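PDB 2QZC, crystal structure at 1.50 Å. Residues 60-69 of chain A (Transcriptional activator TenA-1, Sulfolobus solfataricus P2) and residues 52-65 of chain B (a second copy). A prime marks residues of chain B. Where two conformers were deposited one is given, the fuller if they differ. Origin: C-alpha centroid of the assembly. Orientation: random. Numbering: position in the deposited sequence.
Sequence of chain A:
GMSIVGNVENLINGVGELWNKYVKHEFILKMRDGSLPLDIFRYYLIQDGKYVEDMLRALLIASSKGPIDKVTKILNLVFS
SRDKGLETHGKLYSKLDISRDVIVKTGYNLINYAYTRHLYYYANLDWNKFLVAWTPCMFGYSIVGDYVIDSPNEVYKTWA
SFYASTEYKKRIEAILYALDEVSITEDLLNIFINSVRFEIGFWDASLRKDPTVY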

# COMPACT_ATOMS: atom_id res chain seq x y z
N LEU A 60 -3.21 -3.38 2.75
CA LEU A 60 -3.19 -2.90 1.34
C LEU A 60 -4.59 -2.93 0.70
O LEU A 60 -5.05 -1.91 0.13
CB LEU A 60 -2.20 -3.72 0.52
CG LEU A 60 -0.73 -3.49 0.86
CD1 LEU A 60 0.17 -4.62 0.27
CD2 LEU A 60 -0.30 -2.08 0.37
N ILE A 61 -5.34 -4.03 0.87
CA ILE A 61 -6.72 -4.15 0.38
C ILE A 61 -7.58 -3.07 0.99
O ILE A 61 -8.34 -2.38 0.30
CB ILE A 61 -7.41 -5.54 0.79
CG1 ILE A 61 -6.71 -6.74 0.19
CG2 ILE A 61 -8.91 -5.55 0.37
CD1 ILE A 61 -7.07 -8.07 0.85
N ALA A 62 -7.51 -2.93 2.30
CA ALA A 62 -8.39 -1.99 3.02
C ALA A 62 -8.08 -0.54 2.65
O ALA A 62 -9.02 0.27 2.46
CB ALA A 62 -8.23 -2.17 4.54
N SER A 63 -6.80 -0.23 2.55
CA SER A 63 -6.39 1.15 2.32
C SER A 63 -6.90 1.66 0.96
O SER A 63 -7.11 2.88 0.81
CB SER A 63 -4.88 1.32 2.49
OG SER A 63 -4.18 0.62 1.49
N SER A 64 -7.12 0.77 0.01
CA SER A 64 -7.70 1.16 -1.29
C SER A 64 -9.07 1.80 -1.15
O SER A 64 -9.56 2.45 -2.11
CB SER A 64 -7.83 -0.05 -2.21
OG SER A 64 -8.90 -0.92 -1.82
N LYS A 65 -9.73 1.61 0.01
CA LYS A 65 -11.08 2.10 0.29
C LYS A 65 -11.13 3.28 1.24
O LYS A 65 -12.22 3.77 1.53
CB LYS A 65 -11.91 0.96 0.92
CG LYS A 65 -12.03 -0.31 0.09
CD LYS A 65 -12.76 -1.41 0.89
CE LYS A 65 -12.79 -2.75 0.14
NZ LYS A 65 -13.47 -2.67 -1.18
N GLY A 66 -9.98 3.75 1.74
CA GLY A 66 -9.94 4.81 2.75
C GLY A 66 -9.76 6.23 2.23
O GLY A 66 -9.50 6.39 1.04
N PRO A 67 -9.86 7.24 3.11
CA PRO A 67 -9.63 8.64 2.68
C PRO A 67 -8.20 8.79 2.21
O PRO A 67 -7.27 8.34 2.90
CB PRO A 67 -9.88 9.44 3.97
CG PRO A 67 -10.74 8.56 4.80
CD PRO A 67 -10.18 7.17 4.54
N ILE A 68 -7.99 9.39 1.05
CA ILE A 68 -6.67 9.39 0.43
C ILE A 68 -5.56 9.98 1.29
O ILE A 68 -4.47 9.43 1.33
CB ILE A 68 -6.71 9.99 -1.01
CG1 ILE A 68 -5.43 9.61 -1.79
CG2 ILE A 68 -7.00 11.49 -0.97
CD1 ILE A 68 -5.31 8.15 -2.12
N ASP A 69 -5.85 11.08 1.99
CA ASP A 69 -4.85 11.73 2.84
C ASP A 69 -4.44 10.84 4.02
O ASP A 69 -3.25 10.72 4.31
CB ASP A 69 -5.34 13.10 3.37
CG ASP A 69 -6.65 13.02 4.21
OD1 ASP A 69 -7.65 12.42 3.72
OD2 ASP A 69 -6.65 13.55 5.35
N VAL B 52 -4.79 9.35 -11.42
CA VAL B 52 -3.68 8.92 -10.55
C VAL B 52 -4.18 8.39 -9.20
O VAL B 52 -3.66 7.39 -8.69
CB VAL B 52 -2.59 10.03 -10.41
CG1 VAL B 52 -3.04 11.15 -9.46
CG2 VAL B 52 -1.27 9.44 -9.94
N GLU B 53 -5.19 9.03 -8.62
CA GLU B 53 -5.74 8.58 -7.35
C GLU B 53 -6.37 7.18 -7.52
O GLU B 53 -6.16 6.28 -6.68
CB GLU B 53 -6.78 9.54 -6.78
CG GLU B 53 -7.29 9.09 -5.40
CD GLU B 53 -8.32 9.99 -4.79
OE1 GLU B 53 -8.37 11.18 -5.14
OE2 GLU B 53 -9.05 9.50 -3.92
N ASP B 54 -7.15 6.99 -8.58
CA ASP B 54 -7.76 5.67 -8.87
C ASP B 54 -6.70 4.60 -9.18
O ASP B 54 -6.82 3.46 -8.74
CB ASP B 54 -8.77 5.76 -10.01
CG ASP B 54 -10.04 6.46 -9.60
OD1 ASP B 54 -10.62 6.19 -8.52
OD2 ASP B 54 -10.46 7.28 -10.45
N MSE B 55 -5.68 4.99 -9.93
CA MSE B 55 -4.54 4.11 -10.25
C MSE B 55 -3.85 3.64 -8.95
O MSE B 55 -3.52 2.45 -8.82
CB MSE B 55 -3.54 4.86 -11.14
CG MSE B 55 -2.35 4.04 -11.59
SE MSE B 55 -0.88 5.23 -12.07
CE MSE B 55 -0.29 5.52 -10.22
N LEU B 56 -3.65 4.56 -8.01
CA LEU B 56 -3.04 4.21 -6.72
C LEU B 56 -3.91 3.27 -5.91
O LEU B 56 -3.40 2.33 -5.30
CB LEU B 56 -2.74 5.46 -5.89
CG LEU B 56 -1.61 6.34 -6.41
CD1 LEU B 56 -1.66 7.69 -5.69
CD2 LEU B 56 -0.25 5.67 -6.25
N ARG B 57 -5.22 3.51 -5.88
CA ARG B 57 -6.13 2.61 -5.15
C ARG B 57 -6.12 1.21 -5.78
O ARG B 57 -6.12 0.22 -5.04
CB ARG B 57 -7.56 3.19 -5.09
CG ARG B 57 -7.65 4.53 -4.34
CD ARG B 57 -9.08 5.08 -4.38
NE ARG B 57 -9.21 6.33 -3.61
CZ ARG B 57 -9.37 6.42 -2.29
NH1 ARG B 57 -9.36 5.35 -1.54
NH2 ARG B 57 -9.47 7.60 -1.70
N ALA B 58 -6.14 1.15 -7.12
CA ALA B 58 -6.08 -0.14 -7.83
C ALA B 58 -4.75 -0.86 -7.51
O ALA B 58 -4.73 -2.04 -7.23
CB ALA B 58 -6.30 0.05 -9.35
N LEU B 59 -3.64 -0.12 -7.52
CA LEU B 59 -2.33 -0.69 -7.13
C LEU B 59 -2.37 -1.30 -5.74
O LEU B 59 -1.85 -2.40 -5.52
CB LEU B 59 -1.23 0.36 -7.19
CG LEU B 59 0.13 -0.02 -6.62
CD1 LEU B 59 0.73 -1.22 -7.36
CD2 LEU B 59 1.05 1.22 -6.61
N LEU B 60 -3.00 -0.60 -4.80
CA LEU B 60 -3.10 -1.08 -3.41
C LEU B 60 -3.83 -2.42 -3.35
O LEU B 60 -3.31 -3.40 -2.77
CB LEU B 60 -3.68 -0.03 -2.48
CG LEU B 60 -2.79 1.21 -2.24
CD1 LEU B 60 -3.58 2.37 -1.64
CD2 LEU B 60 -1.59 0.85 -1.34
N ILE B 61 -5.00 -2.49 -4.00
CA ILE B 61 -5.77 -3.76 -4.05
C ILE B 61 -4.97 -4.88 -4.71
O ILE B 61 -4.91 -6.00 -4.21
CB ILE B 61 -7.08 -3.64 -4.98
CG1 ILE B 61 -8.05 -2.58 -4.48
CG2 ILE B 61 -7.81 -5.00 -5.00
CD1 ILE B 61 -9.10 -2.10 -5.54
N ALA B 62 -4.37 -4.57 -5.85
CA ALA B 62 -3.62 -5.58 -6.59
C ALA B 62 -2.41 -6.10 -5.82
O ALA B 62 -2.13 -7.29 -5.82
CB ALA B 62 -3.15 -5.02 -7.93
N SER B 63 -1.68 -5.17 -5.19
CA SER B 63 -0.43 -5.52 -4.51
C SER B 63 -0.68 -6.51 -3.36
O SER B 63 0.22 -7.30 -3.01
CB SER B 63 0.30 -4.25 -4.05
OG SER B 63 -0.44 -3.60 -3.04
N SER B 64 -1.88 -6.51 -2.78
CA SER B 64 -2.19 -7.46 -1.75
C SER B 64 -2.13 -8.92 -2.20
O SER B 64 -2.06 -9.81 -1.37
CB SER B 64 -3.58 -7.25 -1.15
OG SER B 64 -4.61 -7.65 -2.10
N LYS B 65 -2.16 -9.13 -3.52
CA LYS B 65 -2.14 -10.44 -4.14
C LYS B 65 -0.80 -10.84 -4.76
O LYS B 65 -0.70 -11.92 -5.35
CB LYS B 65 -3.21 -10.47 -5.26
CG LYS B 65 -4.61 -10.15 -4.80
CD LYS B 65 -5.51 -9.88 -6.02
CE LYS B 65 -6.87 -9.40 -5.59
NZ LYS B 65 -7.57 -10.44 -4.78

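The polar core of this contact is the guanidinium of Arg57′, which binds main-chain oxygens in the turn that follows the chain A helix. Its NH1 donates to Gly66 O at 2.8 Å with an N-H...O angle of 153°, and to Ser64 O at 3.0 Å with an angle of 154°. A second donation to Gly66 O comes from Arg57′ NH2, at 3.0 Å and a more bent 140°. Both acceptor oxygens lie at the edge of the guanidinium, near its plane, where its N-H bonds point. The type I turn from Ser63 to Gly66, with Gly66 N to Ser63 O at 3.1 Å, places these carbonyls within reach of one side chain.

Arg57′ is also held from within its own helix. Glu53′ OE2 forms a salt bridge with Arg57′ NH2 at 3.0 Å and accepts a longer hydrogen bond from Arg57′ NE at 3.2 Å (144°). The arginine CA-to-CB bond points sideways, yet the extended chain, t at chi2 and chi3, carries its end to chain A. Over one guanidinium face lies Ile68 CD1, while Ile68 CB packs 3.7 Å from Arg57′ NH2 and 3.8 Å from Glu53′ OE2.

Farther along, like residues meet: the CA atoms of Leu60 and Leu60′ are 5.1 Å apart, those of Ile61 and Ile61′ 4.5 Å. Both leucines point toward the partner stretch, and their CD2 atoms touch at 3.6 Å. The serines pack in reciprocal fashion, with Ser64 OG to Ile61′ CG1 and Ser64′ OG to Ile61 CG1 both at 3.2 Å. These are contacts with carbon; each hydroxyl donates within its own chain, Ser64 OG to Ile61 O at 2.6 Å and Ser64′ OG to Ile61′ O at 2.7 Å. Together the stretches bury 640 Å², both sides summed.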